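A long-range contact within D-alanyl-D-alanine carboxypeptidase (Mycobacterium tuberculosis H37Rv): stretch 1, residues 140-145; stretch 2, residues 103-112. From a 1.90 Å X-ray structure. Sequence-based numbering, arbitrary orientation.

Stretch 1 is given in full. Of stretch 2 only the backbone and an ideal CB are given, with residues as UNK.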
# COMPACT_ATOMS: atom_id res chain seq x y z
N THR A 140 10.15 8.59 5.41
CA THR A 140 10.33 9.06 4.03
C THR A 140 9.00 8.95 3.28
O THR A 140 8.14 8.17 3.66
CB THR A 140 11.35 8.20 3.24
OG1 THR A 140 10.87 6.86 3.14
CG2 THR A 140 12.73 8.23 3.90
N PRO A 141 8.84 9.73 2.20
CA PRO A 141 7.62 9.60 1.39
C PRO A 141 7.53 8.26 0.68
O PRO A 141 6.42 7.80 0.40
CB PRO A 141 7.77 10.73 0.36
CG PRO A 141 8.67 11.75 1.03
CD PRO A 141 9.63 10.93 1.84
N SER A 142 8.67 7.64 0.39
CA SER A 142 8.69 6.43 -0.44
C SER A 142 8.66 5.11 0.35
O SER A 142 8.30 4.07 -0.21
CB SER A 142 9.93 6.43 -1.32
OG SER A 142 11.09 6.30 -0.52
N GLY A 143 9.07 5.16 1.61
CA GLY A 143 9.19 3.96 2.42
C GLY A 143 10.61 3.44 2.44
O GLY A 143 10.93 2.45 3.09
N LEU A 144 11.49 4.12 1.70
CA LEU A 144 12.91 3.82 1.77
C LEU A 144 13.39 4.19 3.16
O LEU A 144 12.77 5.01 3.84
CB LEU A 144 13.67 4.63 0.72
CG LEU A 144 13.51 4.21 -0.74
CD1 LEU A 144 14.20 5.19 -1.68
CD2 LEU A 144 14.08 2.82 -0.92
N ASP A 145 14.48 3.57 3.61
CA ASP A 145 15.08 3.98 4.88
C ASP A 145 15.49 5.45 4.76
O ASP A 145 16.05 5.86 3.75
CB ASP A 145 16.29 3.11 5.24
CG ASP A 145 15.90 1.68 5.61
OD1 ASP A 145 14.82 1.50 6.21
OD2 ASP A 145 16.67 0.74 5.32
N UNK A 103 7.07 3.78 -7.86
CA UNK A 103 8.17 4.65 -8.25
C UNK A 103 8.62 5.54 -7.10
O UNK A 103 7.84 6.35 -6.61
CB UNK A 103 7.76 5.51 -9.45
N UNK A 104 9.87 5.39 -6.66
CA UNK A 104 10.38 6.23 -5.59
C UNK A 104 10.58 7.65 -6.10
O UNK A 104 10.43 8.61 -5.35
CB UNK A 104 11.69 5.67 -5.03
N UNK A 105 10.92 7.77 -7.38
CA UNK A 105 11.05 9.08 -8.01
C UNK A 105 9.69 9.77 -8.07
O UNK A 105 9.59 10.99 -7.91
CB UNK A 105 11.65 8.95 -9.41
N UNK A 106 8.63 8.99 -8.27
CA UNK A 106 7.28 9.52 -8.23
C UNK A 106 6.92 10.02 -6.83
O UNK A 106 6.31 11.08 -6.66
CB UNK A 106 6.28 8.45 -8.68
N UNK A 107 7.30 9.24 -5.82
CA UNK A 107 7.08 9.64 -4.43
C UNK A 107 7.82 10.93 -4.10
O UNK A 107 7.25 11.84 -3.49
CB UNK A 107 7.52 8.53 -3.48
N UNK A 108 9.08 11.03 -4.48
CA UNK A 108 9.83 12.23 -4.14
C UNK A 108 9.35 13.46 -4.91
O UNK A 108 9.46 14.59 -4.42
CB UNK A 108 11.32 12.00 -4.41
N UNK A 109 8.81 13.25 -6.11
CA UNK A 109 8.31 14.36 -6.91
C UNK A 109 6.95 14.82 -6.40
O UNK A 109 6.64 16.01 -6.44
CB UNK A 109 8.22 13.96 -8.38
N UNK A 110 6.15 13.89 -5.90
CA UNK A 110 4.92 14.26 -5.20
C UNK A 110 5.25 15.04 -3.92
O UNK A 110 4.59 16.01 -3.60
CB UNK A 110 4.10 13.01 -4.87
N UNK A 111 6.30 14.61 -3.22
CA UNK A 111 6.71 15.31 -2.00
C UNK A 111 7.15 16.74 -2.33
O UNK A 111 6.93 17.66 -1.54
CB UNK A 111 7.84 14.55 -1.30
N UNK A 112 7.78 16.91 -3.49
CA UNK A 112 8.12 18.23 -4.02
C UNK A 112 6.86 19.10 -4.13
O UNK A 112 6.83 20.22 -3.61
CB UNK A 112 8.80 18.10 -5.38

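Stretch 2 enters a helix just after position 103, and one side of that helix lies against the loop of stretch 1. Position 103 comes right before the first turn. Its CB direction is away from stretch 1, and an ideal CB has nothing of that stretch within 5.5 Å. Stretch 1 sets no demand here; many residues would fit. The deposited residue is Gly103, at the N-cap position. Its carbonyl O accepts the backbone N of position 107 at 3.0 Å.

Position 104 points sideways. Its ideal CB is 4.2 Å from Ser142 CB and 4.2 Å from Leu144 CD1. There is room for a medium-sized side chain that turns toward the loop. These neighbours are carbons, which suits apolar groups; a polar end would need its partner elsewhere. The residue is Asn104, with chi1 m. Its end comes nearer than the CB direction suggests: Asn104 OD1 is 3.2 Å from Ser142 CB, and Asn104 ND2 is 3.8 Å from Leu144 CD1. These are packing contacts, not hydrogen bonds. Both amide atoms find hydrogen-bond partners elsewhere in the structure.

Position 105 points away, so stretch 1 leaves the choice open. It is Asp105, with chi1 p. Asp105 OD1 accepts a weak hydrogen bond from the backbone N of position 106 at 2.9 Å. Position 106 is out of reach of stretch 1 and equally unconstrained by it. It is Ala106.

Position 107 faces the loop directly. Its CA is 5.4 Å from the CA of Ser142, the closest such pair across the stretches. The ideal CB is already 3.9 Å from Ser142 CB and 4.1 Å from Pro141 O. Such close backbones favour a small residue. Ala107 fits: its CB makes the 3.9 Å contact with Ser142 CB and lies 4.4 Å from Pro141 CB.

Position 108 points sideways, with nothing of stretch 1 within 5.5 Å of the ideal CB. A longer side chain could bend back toward Pro141 and the hydroxyl of Ser142, so a polar end would suit. The residue is Asn108, with chi1 m. Asn108 OD1 approaches Pro141 CG at 4.3 Å. It also accepts a hydrogen bond from a water at 2.6 Å, and the same water is 2.8 Å from Ser142 OG. This water bridges two stretches that share no direct hydrogen bond.

Position 109 is out of reach, so stretch 1 does not select its residue. Thr109 OG1 donates to the carbonyl O of Asp105 at 2.6 Å, one turn back. Position 110 points toward stretch 1 but has no ideal-CB neighbour there within 5.5 Å. Several sizes are possible. Leu110, m then t, comes no nearer than 6.8 Å, from its CB to Pro141 CB.

Position 111 points toward the proline ring. Its ideal CB is 3.7 Å from Pro141 CG, so a small apolar residue suits. Ala111 CB makes that apolar contact with Pro141 CG at 3.7 Å. Position 112 is out of reach and free as far as stretch 1 is concerned. It is His112, with chi1 t.

Stretch 2, residues 103-112: GNDAANTLAH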
# COMPACT_ATOMS: atom_id res chain seq x y z
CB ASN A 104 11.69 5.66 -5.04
CG ASN A 104 11.48 4.35 -4.31
OD1 ASN A 104 10.51 4.20 -3.57
ND2 ASN A 104 12.37 3.39 -4.52
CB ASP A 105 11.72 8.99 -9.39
CG ASP A 105 11.04 7.99 -10.32
OD1 ASP A 105 10.19 7.19 -9.85
OD2 ASP A 105 11.38 7.99 -11.53
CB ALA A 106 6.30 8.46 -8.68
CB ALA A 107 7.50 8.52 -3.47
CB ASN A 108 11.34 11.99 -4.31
CG ASN A 108 11.87 10.96 -3.32
OD1 ASN A 108 11.31 10.79 -2.23
ND2 ASN A 108 12.94 10.27 -3.68
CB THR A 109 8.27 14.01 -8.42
OG1 THR A 109 9.53 13.43 -8.81
CG2 THR A 109 8.04 15.27 -9.26
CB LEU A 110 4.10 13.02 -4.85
CG LEU A 110 3.31 12.44 -6.03
CD1 LEU A 110 2.73 11.07 -5.67
CD2 LEU A 110 2.20 13.40 -6.48
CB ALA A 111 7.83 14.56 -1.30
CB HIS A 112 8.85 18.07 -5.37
CG HIS A 112 9.21 19.35 -6.06
ND1 HIS A 112 10.03 19.39 -7.16
CD2 HIS A 112 8.83 20.64 -5.82
CE1 HIS A 112 10.16 20.64 -7.57
NE2 HIS A 112 9.44 21.42 -6.78
O HOH W 1 11.82 9.04 -0.32
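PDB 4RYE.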